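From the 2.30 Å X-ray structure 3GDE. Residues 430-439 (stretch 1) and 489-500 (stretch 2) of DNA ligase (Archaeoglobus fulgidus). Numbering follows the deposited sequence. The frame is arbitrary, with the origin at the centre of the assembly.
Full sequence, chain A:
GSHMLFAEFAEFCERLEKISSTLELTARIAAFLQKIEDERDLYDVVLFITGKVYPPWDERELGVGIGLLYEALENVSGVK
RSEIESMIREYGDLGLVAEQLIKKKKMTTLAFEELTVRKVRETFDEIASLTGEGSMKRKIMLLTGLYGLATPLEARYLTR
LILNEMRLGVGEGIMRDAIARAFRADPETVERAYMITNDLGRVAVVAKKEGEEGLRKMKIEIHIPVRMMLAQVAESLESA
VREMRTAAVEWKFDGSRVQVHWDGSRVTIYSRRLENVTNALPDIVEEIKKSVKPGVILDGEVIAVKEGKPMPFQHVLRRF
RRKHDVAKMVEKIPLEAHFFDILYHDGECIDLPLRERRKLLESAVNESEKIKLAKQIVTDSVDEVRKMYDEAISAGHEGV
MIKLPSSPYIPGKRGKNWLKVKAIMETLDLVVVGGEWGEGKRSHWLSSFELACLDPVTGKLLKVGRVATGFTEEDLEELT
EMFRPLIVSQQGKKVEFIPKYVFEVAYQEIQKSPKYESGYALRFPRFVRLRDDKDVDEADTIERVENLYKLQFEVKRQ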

# COMPACT_ATOMS: atom_id res chain seq x y z
N LEU A 430 -1.93 -8.73 -7.30
CA LEU A 430 -1.10 -8.35 -8.43
C LEU A 430 -1.73 -7.17 -9.15
O LEU A 430 -2.95 -7.04 -9.22
CB LEU A 430 -0.90 -9.55 -9.38
CG LEU A 430 -0.25 -10.81 -8.77
CD1 LEU A 430 -0.46 -12.06 -9.65
CD2 LEU A 430 1.25 -10.61 -8.46
N VAL A 431 -0.89 -6.29 -9.68
CA VAL A 431 -1.37 -5.09 -10.38
C VAL A 431 -1.87 -5.48 -11.77
O VAL A 431 -1.25 -6.29 -12.45
CB VAL A 431 -0.24 -4.01 -10.50
CG1 VAL A 431 -0.80 -2.71 -11.13
CG2 VAL A 431 0.36 -3.71 -9.14
N VAL A 432 -3.00 -4.90 -12.17
CA VAL A 432 -3.48 -5.06 -13.54
C VAL A 432 -2.80 -4.04 -14.45
O VAL A 432 -3.13 -2.84 -14.44
CB VAL A 432 -5.00 -4.91 -13.62
CG1 VAL A 432 -5.50 -5.31 -15.03
CG2 VAL A 432 -5.66 -5.74 -12.57
N VAL A 433 -1.84 -4.51 -15.23
CA VAL A 433 -1.04 -3.65 -16.09
C VAL A 433 -1.51 -3.64 -17.55
O VAL A 433 -1.10 -2.79 -18.35
CB VAL A 433 0.48 -3.98 -15.99
CG1 VAL A 433 0.99 -3.68 -14.58
CG2 VAL A 433 0.77 -5.44 -16.40
N GLY A 434 -2.38 -4.59 -17.90
CA GLY A 434 -2.86 -4.70 -19.28
C GLY A 434 -4.08 -5.58 -19.43
O GLY A 434 -4.64 -6.08 -18.45
N GLY A 435 -4.50 -5.79 -20.68
CA GLY A 435 -5.70 -6.54 -20.96
C GLY A 435 -5.93 -6.86 -22.42
O GLY A 435 -5.13 -6.52 -23.28
N GLU A 436 -7.04 -7.55 -22.68
CA GLU A 436 -7.46 -7.89 -24.02
C GLU A 436 -8.97 -7.71 -24.11
O GLU A 436 -9.71 -8.10 -23.21
CB GLU A 436 -7.08 -9.33 -24.39
CG GLU A 436 -5.59 -9.55 -24.65
CD GLU A 436 -5.24 -11.01 -24.97
OE1 GLU A 436 -5.72 -11.94 -24.26
OE2 GLU A 436 -4.48 -11.24 -25.94
N TRP A 437 -9.40 -7.09 -25.21
CA TRP A 437 -10.82 -6.99 -25.52
C TRP A 437 -11.35 -8.36 -25.90
O TRP A 437 -10.65 -9.16 -26.54
CB TRP A 437 -11.04 -5.99 -26.65
CG TRP A 437 -10.80 -4.58 -26.21
CD1 TRP A 437 -9.74 -3.79 -26.53
CD2 TRP A 437 -11.64 -3.80 -25.34
NE1 TRP A 437 -9.86 -2.57 -25.92
CE2 TRP A 437 -11.02 -2.55 -25.18
CE3 TRP A 437 -12.85 -4.05 -24.69
CZ2 TRP A 437 -11.57 -1.52 -24.40
CZ3 TRP A 437 -13.41 -3.04 -23.91
CH2 TRP A 437 -12.77 -1.79 -23.77
N GLY A 438 -12.58 -8.64 -25.47
CA GLY A 438 -13.30 -9.85 -25.90
C GLY A 438 -13.65 -9.81 -27.38
O GLY A 438 -13.26 -8.88 -28.11
N GLU A 439 -14.40 -10.81 -27.83
CA GLU A 439 -14.65 -11.01 -29.26
C GLU A 439 -16.13 -11.27 -29.54
O GLU A 439 -16.87 -11.72 -28.64
CB GLU A 439 -13.77 -12.15 -29.81
CG GLU A 439 -14.17 -13.59 -29.39
CD GLU A 439 -14.39 -13.75 -27.88
OE1 GLU A 439 -13.51 -13.35 -27.09
OE2 GLU A 439 -15.45 -14.30 -27.49
N SER A 489 -2.44 2.53 -24.04
CA SER A 489 -1.94 1.91 -25.26
C SER A 489 -3.02 0.96 -25.74
O SER A 489 -3.62 0.24 -24.94
CB SER A 489 -0.63 1.15 -25.00
OG SER A 489 -0.27 0.31 -26.10
N GLN A 490 -3.31 1.01 -27.04
CA GLN A 490 -4.17 0.01 -27.66
C GLN A 490 -3.61 -0.42 -29.01
O GLN A 490 -3.61 0.37 -29.97
CB GLN A 490 -5.62 0.48 -27.80
CG GLN A 490 -6.53 -0.62 -28.32
CD GLN A 490 -8.01 -0.34 -28.14
OE1 GLN A 490 -8.43 0.37 -27.23
NE2 GLN A 490 -8.82 -0.93 -29.01
N GLN A 491 -3.11 -1.65 -29.05
CA GLN A 491 -2.68 -2.30 -30.28
C GLN A 491 -3.66 -3.44 -30.60
O GLN A 491 -3.42 -4.60 -30.26
CB GLN A 491 -1.26 -2.85 -30.14
CG GLN A 491 -0.24 -1.84 -29.61
CD GLN A 491 1.12 -2.46 -29.32
OE1 GLN A 491 1.99 -1.81 -28.74
NE2 GLN A 491 1.30 -3.72 -29.73
N GLY A 492 -4.77 -3.07 -31.23
CA GLY A 492 -5.80 -4.03 -31.62
C GLY A 492 -6.64 -4.53 -30.47
O GLY A 492 -7.54 -3.84 -29.99
N LYS A 493 -6.35 -5.75 -30.03
CA LYS A 493 -7.04 -6.33 -28.89
C LYS A 493 -6.28 -6.02 -27.60
O LYS A 493 -6.90 -5.87 -26.55
CB LYS A 493 -7.21 -7.85 -29.07
CG LYS A 493 -8.03 -8.27 -30.31
CD LYS A 493 -9.54 -8.42 -30.02
CE LYS A 493 -10.27 -7.07 -29.90
NZ LYS A 493 -10.09 -6.18 -31.08
N LYS A 494 -4.96 -5.94 -27.70
CA LYS A 494 -4.06 -5.60 -26.59
C LYS A 494 -4.19 -4.15 -26.12
O LYS A 494 -4.03 -3.21 -26.92
CB LYS A 494 -2.60 -5.81 -27.02
CG LYS A 494 -1.94 -7.09 -26.58
CD LYS A 494 -0.56 -7.19 -27.23
CE LYS A 494 0.37 -8.13 -26.47
NZ LYS A 494 1.57 -8.50 -27.28
N VAL A 495 -4.48 -3.97 -24.83
CA VAL A 495 -4.40 -2.65 -24.20
C VAL A 495 -3.44 -2.67 -23.00
O VAL A 495 -3.21 -3.71 -22.38
CB VAL A 495 -5.80 -2.05 -23.77
CG1 VAL A 495 -6.68 -1.78 -24.98
CG2 VAL A 495 -6.53 -2.93 -22.77
N GLU A 496 -2.85 -1.51 -22.72
CA GLU A 496 -2.06 -1.31 -21.51
C GLU A 496 -2.76 -0.27 -20.64
O GLU A 496 -3.40 0.64 -21.16
CB GLU A 496 -0.62 -0.92 -21.85
CG GLU A 496 0.15 -2.01 -22.62
CD GLU A 496 1.54 -1.58 -23.11
OE1 GLU A 496 2.21 -2.39 -23.81
OE2 GLU A 496 1.97 -0.44 -22.81
N PHE A 497 -2.65 -0.44 -19.33
CA PHE A 497 -3.25 0.48 -18.37
C PHE A 497 -2.22 1.23 -17.54
O PHE A 497 -1.11 0.74 -17.31
CB PHE A 497 -4.16 -0.27 -17.38
CG PHE A 497 -5.19 -1.12 -18.04
CD1 PHE A 497 -5.14 -2.50 -17.91
CD2 PHE A 497 -6.19 -0.56 -18.81
CE1 PHE A 497 -6.08 -3.30 -18.53
CE2 PHE A 497 -7.14 -1.35 -19.44
CZ PHE A 497 -7.08 -2.72 -19.30
N ILE A 498 -2.61 2.43 -17.11
CA ILE A 498 -2.01 3.11 -15.96
C ILE A 498 -2.18 2.18 -14.76
O ILE A 498 -3.30 1.83 -14.41
CB ILE A 498 -2.74 4.45 -15.66
CG1 ILE A 498 -2.53 5.46 -16.78
CG2 ILE A 498 -2.29 5.03 -14.30
CD1 ILE A 498 -3.65 6.46 -16.89
N PRO A 499 -1.06 1.75 -14.15
CA PRO A 499 -1.14 0.87 -12.97
C PRO A 499 -1.95 1.52 -11.84
O PRO A 499 -1.67 2.65 -11.44
CB PRO A 499 0.32 0.67 -12.57
CG PRO A 499 1.11 1.69 -13.34
CD PRO A 499 0.33 2.02 -14.56
N LYS A 500 -2.96 0.82 -11.34
CA LYS A 500 -3.95 1.41 -10.45
C LYS A 500 -4.65 0.32 -9.62
O LYS A 500 -4.65 0.35 -8.39
CB LYS A 500 -4.98 2.18 -11.29
CG LYS A 500 -5.44 3.50 -10.72
CD LYS A 500 -6.73 3.38 -9.97
CE LYS A 500 -7.58 4.61 -10.19
NZ LYS A 500 -8.37 4.96 -8.97
O HOH W 1 -4.66 -0.92 -13.19

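The contact is an antiparallel strand pairing, and its first rule is that the backbone pays its own polar costs. Four hydrogen bonds cross it. Phe497 N donates to Val433 O at 3.0 Å and almost in line, with an angle of 178°. Gly435 and Val495 form a reciprocal pair: Gly435 N reaches Val495 O at 3.0 Å, more bent at 147°, and Val495 N returns to Gly435 O at 3.1 Å. Trp437 N then donates to Lys493 O, also at 3.1 Å. Between these rungs lie the non-hydrogen-bonded pairs Gly434–Glu496 and Glu436–Lys494, and at the second of these CA-H groups add to the acceptors' company: Glu436 CA lies 3.3 Å from Lys493 O, and Lys494 CA lies 3.6 Å from Gly435 O.

Beyond Phe497 the direct ladder gives way to water. Water 1 donates to Val432 O at 2.8 Å and to Ile498 O at 3.3 Å, bridging two carbonyls that could not satisfy each other.

At the other end, stretch 2 folds back through a type II' turn from Gln491 to Lys494. Gln491 N donates to Lys494 O at 2.8 Å, while the return bond from Lys494 N to Gln491 O is weak at 3.3 Å. Gly492 takes the positive phi, 75°, that favours glycine.

Gly434 and Gly435 leave room where a CB would be tight. An ideal CB on Gly435 would sit 3.2 Å from Phe497 CE1. The Phe497 ring occupies the space beside Gly435, and its edge meets Gly434 O, with CE1 at 3.1 Å from that oxygen; on the other face, an ideal CB on Gly434 would be 3.1 Å from Val495 O. Trp437, the residue most covered by the partner stretch, packs its CD1 4.0 Å from Val495 CG1, while its NE1 lies 3.5 Å from Gln490 OE1 at the ring edge. Val431 CG1 against Pro499 CB, at 3.8 Å, extends the apolar packing.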